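Local coordinates for putative uncharacterized protein (PDB 3L7N), which probably acts as a class I glutamine amidotransferase, releasing ammonia from the side-chain amide of glutamine for transfer to an acceptor that is not known, at residues 108-113 and 204-209; 137-142 and 176-181; 141-146 and 160-165. All coordinates share one frame; numbering follows the deposited sequence.

How the contacts relate
All three contacts gather round the neighbouring strands 106-113 and 136-143 of one mixed sheet. Contact 1 joins the end of the first to a loop between two late helices. Contact 2 sets the second against the loop after strand 173-176, and contact 3 sets the far end of strand 136-143, with 145-146, against the loop between strands 154-158 and 166-170. Contacts 2 and 3 share His141 and Trp142, and their centres are about 9 Å apart; contact 3 is as far from contact 1, whose centre lies about 13 Å from that of contact 2. Contacts 2 and 3 both fall between the halves of contact 1, and His179 of contact 2 is a probable active-site residue.

Contact 1 of 3, residues 108-113 and 204-209; sequences SPKKEI and ETYVQT
Ile113 and Val207 form a single beta bridge, by which the end of strand 106-113 holds the loop between helices 197-203 and 210-214. Two nearly straight backbone bonds make it: Ile113 N to Tyr206 O, 2.9 Å, and Gln208 N to Ile113 O, 3.0 Å. Branched Ile113 and Val207 suit this extended backbone, and their side chains meet at Ile113 CB and Val207 CG1, 4.2 Å apart, beside Leu197.

Tyr206 packs beside the bridge. The edge of its ring meets the aliphatic root of Lys110, with CD2 3.7 Å from Lys110 CB, while the CG2 methyl of Thr205 lies over the centre of one face. Tyr116 adds an edge-to-face ring pair. Glu112 runs beside Tyr206, pointing the same way, and its carboxylate goes on to Ser159 OG.

A long, flexible lysine can reach the neighbouring loop: Lys110 is bent at chi2 (-41°) and again at chi4 (107°), and its NZ donates a hydrogen bond to Thr205 OG1, 2.8 Å. Glu204 OE2 stands 3.7 Å from that NZ, a long salt bridge. Two backbone bonds fix the register of the contact, and the charge pair at its exposed margin probably adds a weaker, solvent-screened attraction.

Contact 2 of 3, residues 137-142 and 176-181; sequences LLVGHW and FQCHLE
Val139 straddles the loop residues Cys178 and Leu180 with its two methyl groups. CG1 lies 3.6 Å from Leu180 CG, the two side chains crossing obliquely, and CG2 packs on Cys178 CB at 3.8 Å. The beta-branch makes valine apt here, since each arm serves a different neighbour. On the next residue but one, the His141 imidazole comes back towards the loop, its CD2 and NE2 approaching Cys178 CB obliquely, so Cys178 CB packs against both Val139 and His141, which lie on the same side of it.

Gly140 and His179 form an antiparallel hydrogen-bonded pair. His179 N gives a fairly straight bond of 2.9 Å to Gly140 O, and Gly140 N returns a weak one to His179 O. Glycine suits the place, because His179 O lies where a side chain would begin.

The His179 ring turns its edge to Trp142 N, with CD2 3.7 Å away. Trp142 CB lies to one side of the ring plane, 4.0 Å from His179 NE2. The His179 CG stands beside its own backbone N (chi1 -62°), which turns it toward Trp142 N. Trp142 N itself is satisfied by a water that bridges it to Gln177 O, and its indole NE1 goes to Glu194.

On the ring's other nitrogen, His179 ND1 donates to Glu181 OE2 at 2.7 Å. The oxygen uses its syn lone pair, and it sits 17° out of the ring plane. This bond helps to set the rotation of the imidazole, and Phe182 stacks on the ring. His179 also touches the probable nucleophile elbow that carries Cys91. A His-x-Glu pair held beside such a cysteine is consistent with the Cys-His-Glu catalytic triad of class I glutamine amidotransferases.

Contact 3 of 3, residues 141-146 and 160-165; sequences HWHGDM and QGCPRQ
Met146, just past the corner at Gly144, meets three consecutive residues of the loop between strands 154-158 and 166-170. The corner follows a classic beta bulge, in which Trp142 and His143 both face Glu112 of the neighbouring strand in the mixed sheet of this amidotransferase fold. Met146 CB touches Cys162 SG at 3.9 Å. From there an extended chi2 (-179°) carries SD to 3.8 Å from Pro163 CD, and an equally extended chi3 (-178°) sets CE over one face of the Arg164 guanidinium, 4.1 Å from Arg164 NE. An unbranched, flexible thioether suits a path along such mixed neighbours.

His143 turns its ring edge to Cys162, with NE2 3.7 Å from Cys162 CB. The sulfur of that cysteine stands oblique to the ring. Farther back along the strand, the amide of Gln165 meets the edge of the His141 ring, NE2 lying 3.5 Å from His141 CD2, with the two planes 71° apart. No hydrogen bond joins the two segments, so side-chain packing does the work.

What positions these groups lies in the next shell. Gln165 NE2 bonds to Ser159 OG and, weakly, to Glu112 OE2. The same serine hydroxyl is bonded to Cys162 O, so one hydroxyl ties the start of the loop to Cys162 in its middle and to Gln165 near its end. His143 NE2 has a weak bond with Ser108 OG, and Arg164 NH1 bonds to Pro147 O, which helps to place the guanidinium against Met146 CE. Within the loop itself, Arg164 N points at Cys162 SG over 3.7 Å, a weak but nearly straight N-H...S bond.

Contact 1 of 3, residues 108-113 and 204-209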
# COMPACT_ATOMS: atom_id res chain seq x y z
N SER A 108 -11.02 9.67 -2.99
CA SER A 108 -11.84 8.45 -3.09
C SER A 108 -13.31 8.86 -3.02
O SER A 108 -13.64 9.77 -2.30
CB SER A 108 -11.50 7.51 -1.94
OG SER A 108 -12.03 6.21 -2.15
N PRO A 109 -14.20 8.20 -3.82
CA PRO A 109 -15.65 8.42 -3.64
C PRO A 109 -16.01 8.42 -2.16
O PRO A 109 -16.55 9.40 -1.65
CB PRO A 109 -16.31 7.18 -4.34
CG PRO A 109 -15.25 6.62 -5.25
CD PRO A 109 -13.93 7.41 -5.03
N LYS A 110 -15.70 7.32 -1.48
CA LYS A 110 -15.86 7.24 -0.03
C LYS A 110 -14.49 6.97 0.72
O LYS A 110 -13.66 6.11 0.28
CB LYS A 110 -16.93 6.19 0.32
CG LYS A 110 -18.41 6.75 0.22
CD LYS A 110 -18.53 8.26 0.84
CE LYS A 110 -20.03 8.66 1.26
NZ LYS A 110 -20.22 8.70 2.80
N LYS A 111 -14.26 7.69 1.81
CA LYS A 111 -13.14 7.36 2.70
C LYS A 111 -13.39 6.09 3.50
O LYS A 111 -14.51 5.77 3.82
CB LYS A 111 -12.76 8.53 3.57
CG LYS A 111 -13.13 8.43 5.00
CD LYS A 111 -12.97 9.84 5.61
CE LYS A 111 -11.98 9.83 6.75
NZ LYS A 111 -11.27 11.17 6.90
N GLU A 112 -12.34 5.33 3.72
CA GLU A 112 -12.50 3.97 4.26
C GLU A 112 -11.43 3.67 5.33
O GLU A 112 -10.23 3.81 5.10
CB GLU A 112 -12.43 2.93 3.15
CG GLU A 112 -13.50 3.03 2.11
CD GLU A 112 -13.25 2.05 0.92
OE1 GLU A 112 -14.18 1.24 0.55
OE2 GLU A 112 -12.10 2.03 0.41
N ILE A 113 -11.90 3.24 6.49
CA ILE A 113 -11.05 3.03 7.66
C ILE A 113 -11.61 1.84 8.40
O ILE A 113 -12.58 1.96 9.08
CB ILE A 113 -11.11 4.26 8.60
CG1 ILE A 113 -10.51 5.50 7.93
CG2 ILE A 113 -10.47 3.95 9.88
CD1 ILE A 113 -10.28 6.64 8.88
N GLU A 204 -19.94 8.65 9.33
CA GLU A 204 -19.44 8.13 8.06
C GLU A 204 -19.78 6.63 7.79
O GLU A 204 -19.90 5.82 8.73
CB GLU A 204 -17.95 8.40 7.90
CG GLU A 204 -17.50 8.51 6.45
CD GLU A 204 -17.27 9.92 6.02
OE1 GLU A 204 -16.85 10.75 6.88
OE2 GLU A 204 -17.46 10.21 4.82
N THR A 205 -19.92 6.30 6.51
CA THR A 205 -20.42 5.00 6.06
C THR A 205 -19.42 3.93 6.35
O THR A 205 -19.78 2.78 6.71
CB THR A 205 -20.63 5.00 4.53
OG1 THR A 205 -20.94 6.34 4.08
CG2 THR A 205 -21.74 3.98 4.11
N TYR A 206 -18.15 4.27 6.12
CA TYR A 206 -17.10 3.28 5.95
C TYR A 206 -15.96 3.48 6.91
O TYR A 206 -14.84 3.11 6.63
CB TYR A 206 -16.60 3.29 4.55
CG TYR A 206 -17.58 2.69 3.61
CD1 TYR A 206 -18.09 1.40 3.85
CD2 TYR A 206 -18.04 3.41 2.47
CE1 TYR A 206 -19.04 0.81 2.98
CE2 TYR A 206 -18.99 2.84 1.60
CZ TYR A 206 -19.48 1.52 1.87
OH TYR A 206 -20.40 0.92 1.02
N VAL A 207 -16.27 4.04 8.07
CA VAL A 207 -15.34 4.15 9.16
C VAL A 207 -15.83 3.27 10.33
O VAL A 207 -16.97 3.42 10.83
CB VAL A 207 -15.25 5.59 9.63
CG1 VAL A 207 -14.38 5.69 10.83
CG2 VAL A 207 -14.75 6.49 8.51
N GLN A 208 -14.99 2.33 10.76
CA GLN A 208 -15.34 1.46 11.88
C GLN A 208 -14.90 2.06 13.25
O GLN A 208 -14.40 3.19 13.30
CB GLN A 208 -14.78 0.07 11.69
CG GLN A 208 -15.44 -0.69 10.60
CD GLN A 208 -14.83 -1.98 10.39
OE1 GLN A 208 -13.81 -2.30 10.97
NE2 GLN A 208 -15.44 -2.77 9.59
N THR A 209 -15.20 1.35 14.34
CA THR A 209 -14.83 1.80 15.71
C THR A 209 -13.47 1.19 16.11
O THR A 209 -13.09 0.06 15.63
CB THR A 209 -15.91 1.38 16.76
OG1 THR A 209 -15.76 -0.02 17.07
CG2 THR A 209 -17.28 1.61 16.23

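Contact 2 of 3, residues 137-142 and 176-181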
# COMPACT_ATOMS: atom_id res chain seq x y z
N LEU A 137 -13.01 -10.55 -0.33
CA LEU A 137 -12.11 -10.77 0.79
C LEU A 137 -12.17 -9.62 1.71
O LEU A 137 -12.15 -8.49 1.29
CB LEU A 137 -10.71 -10.92 0.29
CG LEU A 137 -9.64 -11.30 1.31
CD1 LEU A 137 -10.00 -12.63 2.08
CD2 LEU A 137 -8.34 -11.43 0.57
N LEU A 138 -12.25 -9.88 2.99
CA LEU A 138 -12.18 -8.80 3.93
C LEU A 138 -10.66 -8.35 4.17
O LEU A 138 -9.78 -9.20 4.47
CB LEU A 138 -12.91 -9.15 5.23
CG LEU A 138 -13.92 -8.06 5.61
CD1 LEU A 138 -15.24 -8.23 4.90
CD2 LEU A 138 -14.14 -8.05 6.99
N VAL A 139 -10.37 -7.08 3.86
CA VAL A 139 -9.02 -6.55 4.00
C VAL A 139 -9.07 -5.22 4.71
O VAL A 139 -10.18 -4.64 4.89
CB VAL A 139 -8.26 -6.37 2.60
CG1 VAL A 139 -8.19 -7.69 1.84
CG2 VAL A 139 -8.85 -5.23 1.77
N GLY A 140 -7.90 -4.71 5.12
CA GLY A 140 -7.83 -3.43 5.85
C GLY A 140 -7.88 -2.20 4.94
O GLY A 140 -7.54 -2.27 3.78
N HIS A 141 -8.31 -1.07 5.48
CA HIS A 141 -8.39 0.16 4.72
C HIS A 141 -8.07 1.27 5.62
O HIS A 141 -8.48 1.26 6.78
CB HIS A 141 -9.83 0.38 4.16
CG HIS A 141 -10.26 -0.66 3.21
ND1 HIS A 141 -10.81 -1.85 3.62
CD2 HIS A 141 -10.13 -0.74 1.87
CE1 HIS A 141 -10.99 -2.64 2.58
NE2 HIS A 141 -10.58 -1.99 1.50
N TRP A 142 -7.35 2.28 5.09
CA TRP A 142 -7.13 3.52 5.83
C TRP A 142 -6.81 4.75 4.93
O TRP A 142 -5.76 5.33 5.07
CB TRP A 142 -6.03 3.35 6.88
CG TRP A 142 -6.23 4.20 8.06
CD1 TRP A 142 -6.12 5.57 8.13
CD2 TRP A 142 -6.58 3.75 9.40
NE1 TRP A 142 -6.42 6.01 9.42
CE2 TRP A 142 -6.70 4.91 10.21
CE3 TRP A 142 -6.78 2.49 9.98
CZ2 TRP A 142 -6.97 4.84 11.58
CZ3 TRP A 142 -7.11 2.43 11.32
CH2 TRP A 142 -7.20 3.60 12.11
N PHE A 176 -1.35 -1.50 -4.00
CA PHE A 176 -2.50 -1.81 -3.15
C PHE A 176 -2.89 -0.55 -2.47
O PHE A 176 -2.09 0.04 -1.73
CB PHE A 176 -2.13 -2.87 -2.10
CG PHE A 176 -1.88 -4.25 -2.67
CD1 PHE A 176 -2.80 -5.25 -2.48
CD2 PHE A 176 -0.75 -4.53 -3.38
CE1 PHE A 176 -2.55 -6.60 -3.02
CE2 PHE A 176 -0.50 -5.83 -3.92
CZ PHE A 176 -1.41 -6.84 -3.74
N GLN A 177 -4.08 -0.07 -2.74
CA GLN A 177 -4.56 1.06 -1.99
C GLN A 177 -4.97 0.61 -0.57
O GLN A 177 -4.86 1.38 0.41
CB GLN A 177 -5.73 1.70 -2.72
CG GLN A 177 -6.37 2.88 -1.98
CD GLN A 177 -5.38 3.95 -1.57
OE1 GLN A 177 -5.17 4.20 -0.36
NE2 GLN A 177 -4.79 4.65 -2.58
N CYS A 178 -5.37 -0.64 -0.47
CA CYS A 178 -5.84 -1.19 0.75
C CYS A 178 -4.61 -1.87 1.54
O CYS A 178 -3.48 -2.13 0.94
CB CYS A 178 -6.94 -2.23 0.41
SG CYS A 178 -6.44 -3.48 -0.80
N HIS A 179 -4.85 -2.22 2.81
CA HIS A 179 -3.82 -2.78 3.64
C HIS A 179 -4.13 -4.28 4.00
O HIS A 179 -4.88 -4.54 4.90
CB HIS A 179 -3.74 -1.97 4.91
CG HIS A 179 -3.37 -0.53 4.70
ND1 HIS A 179 -2.06 -0.10 4.71
CD2 HIS A 179 -4.13 0.58 4.57
CE1 HIS A 179 -2.03 1.22 4.56
NE2 HIS A 179 -3.27 1.66 4.48
N LEU A 180 -3.49 -5.22 3.37
CA LEU A 180 -3.60 -6.61 3.83
C LEU A 180 -2.56 -6.95 4.89
O LEU A 180 -2.54 -8.08 5.43
CB LEU A 180 -3.42 -7.55 2.67
CG LEU A 180 -4.56 -7.61 1.68
CD1 LEU A 180 -4.75 -6.28 0.95
CD2 LEU A 180 -4.31 -8.76 0.67
N GLU A 181 -1.66 -6.00 5.15
CA GLU A 181 -0.45 -6.24 5.94
C GLU A 181 -0.73 -5.97 7.44
O GLU A 181 0.19 -6.12 8.29
CB GLU A 181 0.70 -5.31 5.44
CG GLU A 181 0.68 -3.88 6.04
CD GLU A 181 -0.15 -2.91 5.26
OE1 GLU A 181 -0.73 -3.27 4.19
OE2 GLU A 181 -0.24 -1.76 5.71
O HOH W 1 -6.48 2.08 2.30

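Contact 3 of 3, residues 141-146 and 160-165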
# COMPACT_ATOMS: atom_id res chain seq x y z
N HIS A 141 -8.31 -1.07 5.48
CA HIS A 141 -8.39 0.16 4.72
C HIS A 141 -8.07 1.27 5.62
O HIS A 141 -8.48 1.26 6.78
CB HIS A 141 -9.83 0.38 4.16
CG HIS A 141 -10.26 -0.66 3.21
ND1 HIS A 141 -10.81 -1.85 3.62
CD2 HIS A 141 -10.13 -0.74 1.87
CE1 HIS A 141 -10.99 -2.64 2.58
NE2 HIS A 141 -10.58 -1.99 1.50
N TRP A 142 -7.35 2.28 5.09
CA TRP A 142 -7.13 3.52 5.83
C TRP A 142 -6.81 4.75 4.93
O TRP A 142 -5.76 5.33 5.07
CB TRP A 142 -6.03 3.35 6.88
CG TRP A 142 -6.23 4.20 8.06
CD1 TRP A 142 -6.12 5.57 8.13
CD2 TRP A 142 -6.58 3.75 9.40
NE1 TRP A 142 -6.42 6.01 9.42
CE2 TRP A 142 -6.70 4.91 10.21
CE3 TRP A 142 -6.78 2.49 9.98
CZ2 TRP A 142 -6.97 4.84 11.58
CZ3 TRP A 142 -7.11 2.43 11.32
CH2 TRP A 142 -7.20 3.60 12.11
N HIS A 143 -7.78 5.20 4.12
CA HIS A 143 -7.49 6.29 3.16
C HIS A 143 -8.58 7.27 2.96
O HIS A 143 -9.71 7.04 3.30
CB HIS A 143 -7.14 5.74 1.83
CG HIS A 143 -8.28 5.07 1.15
ND1 HIS A 143 -8.89 3.95 1.67
CD2 HIS A 143 -8.93 5.35 0.00
CE1 HIS A 143 -9.84 3.54 0.85
NE2 HIS A 143 -9.88 4.37 -0.17
N GLY A 144 -8.22 8.37 2.33
CA GLY A 144 -9.15 9.36 1.88
C GLY A 144 -8.97 9.58 0.41
O GLY A 144 -9.89 10.06 -0.27
N ASP A 145 -7.79 9.19 -0.12
CA ASP A 145 -7.46 9.34 -1.54
C ASP A 145 -7.26 7.97 -2.21
O ASP A 145 -7.44 6.93 -1.57
CB ASP A 145 -6.22 10.18 -1.69
CG ASP A 145 -6.46 11.61 -1.39
OD1 ASP A 145 -7.63 12.01 -1.24
OD2 ASP A 145 -5.49 12.35 -1.26
N MET A 146 -6.97 7.98 -3.51
CA MET A 146 -6.70 6.76 -4.26
C MET A 146 -5.80 7.07 -5.49
O MET A 146 -5.55 8.23 -5.81
CB MET A 146 -8.00 6.13 -4.72
CG MET A 146 -8.70 6.91 -5.96
SD MET A 146 -10.30 6.19 -6.52
CE MET A 146 -10.63 7.28 -7.86
N GLN A 160 -16.69 -1.22 -2.30
CA GLN A 160 -17.88 -0.33 -2.44
C GLN A 160 -17.52 1.17 -2.34
O GLN A 160 -18.10 2.02 -3.05
CB GLN A 160 -18.97 -0.73 -1.42
CG GLN A 160 -19.35 -2.29 -1.49
CD GLN A 160 -19.91 -2.67 -2.90
OE1 GLN A 160 -21.13 -2.48 -3.17
NE2 GLN A 160 -18.99 -3.10 -3.85
N GLY A 161 -16.56 1.50 -1.47
CA GLY A 161 -16.20 2.90 -1.22
C GLY A 161 -15.22 3.44 -2.25
O GLY A 161 -15.17 4.68 -2.47
N CYS A 162 -14.48 2.54 -2.93
CA CYS A 162 -13.36 2.98 -3.76
C CYS A 162 -13.11 2.02 -4.88
O CYS A 162 -13.03 0.82 -4.65
CB CYS A 162 -12.09 3.15 -2.90
SG CYS A 162 -10.60 3.35 -3.76
N PRO A 163 -13.06 2.56 -6.13
CA PRO A 163 -13.01 1.77 -7.39
C PRO A 163 -11.59 1.34 -7.82
O PRO A 163 -11.43 0.72 -8.87
CB PRO A 163 -13.60 2.73 -8.41
CG PRO A 163 -13.37 4.11 -7.84
CD PRO A 163 -13.36 3.99 -6.37
N ARG A 164 -10.59 1.64 -7.00
CA ARG A 164 -9.21 1.34 -7.36
C ARG A 164 -8.40 0.71 -6.14
O ARG A 164 -7.64 1.41 -5.45
CB ARG A 164 -8.54 2.64 -7.85
CG ARG A 164 -9.00 3.06 -9.21
CD ARG A 164 -8.60 4.44 -9.52
NE ARG A 164 -9.16 4.82 -10.78
CZ ARG A 164 -8.90 5.95 -11.45
NH1 ARG A 164 -8.00 6.83 -11.02
NH2 ARG A 164 -9.54 6.17 -12.58
N GLN A 165 -8.62 -0.55 -5.84
CA GLN A 165 -8.08 -1.07 -4.64
C GLN A 165 -6.73 -1.69 -4.93
O GLN A 165 -5.80 -1.53 -4.17
CB GLN A 165 -9.01 -2.10 -3.98
CG GLN A 165 -10.12 -1.53 -3.20
CD GLN A 165 -9.67 -0.56 -2.12
OE1 GLN A 165 -8.49 -0.40 -1.87
NE2 GLN A 165 -10.64 0.10 -1.46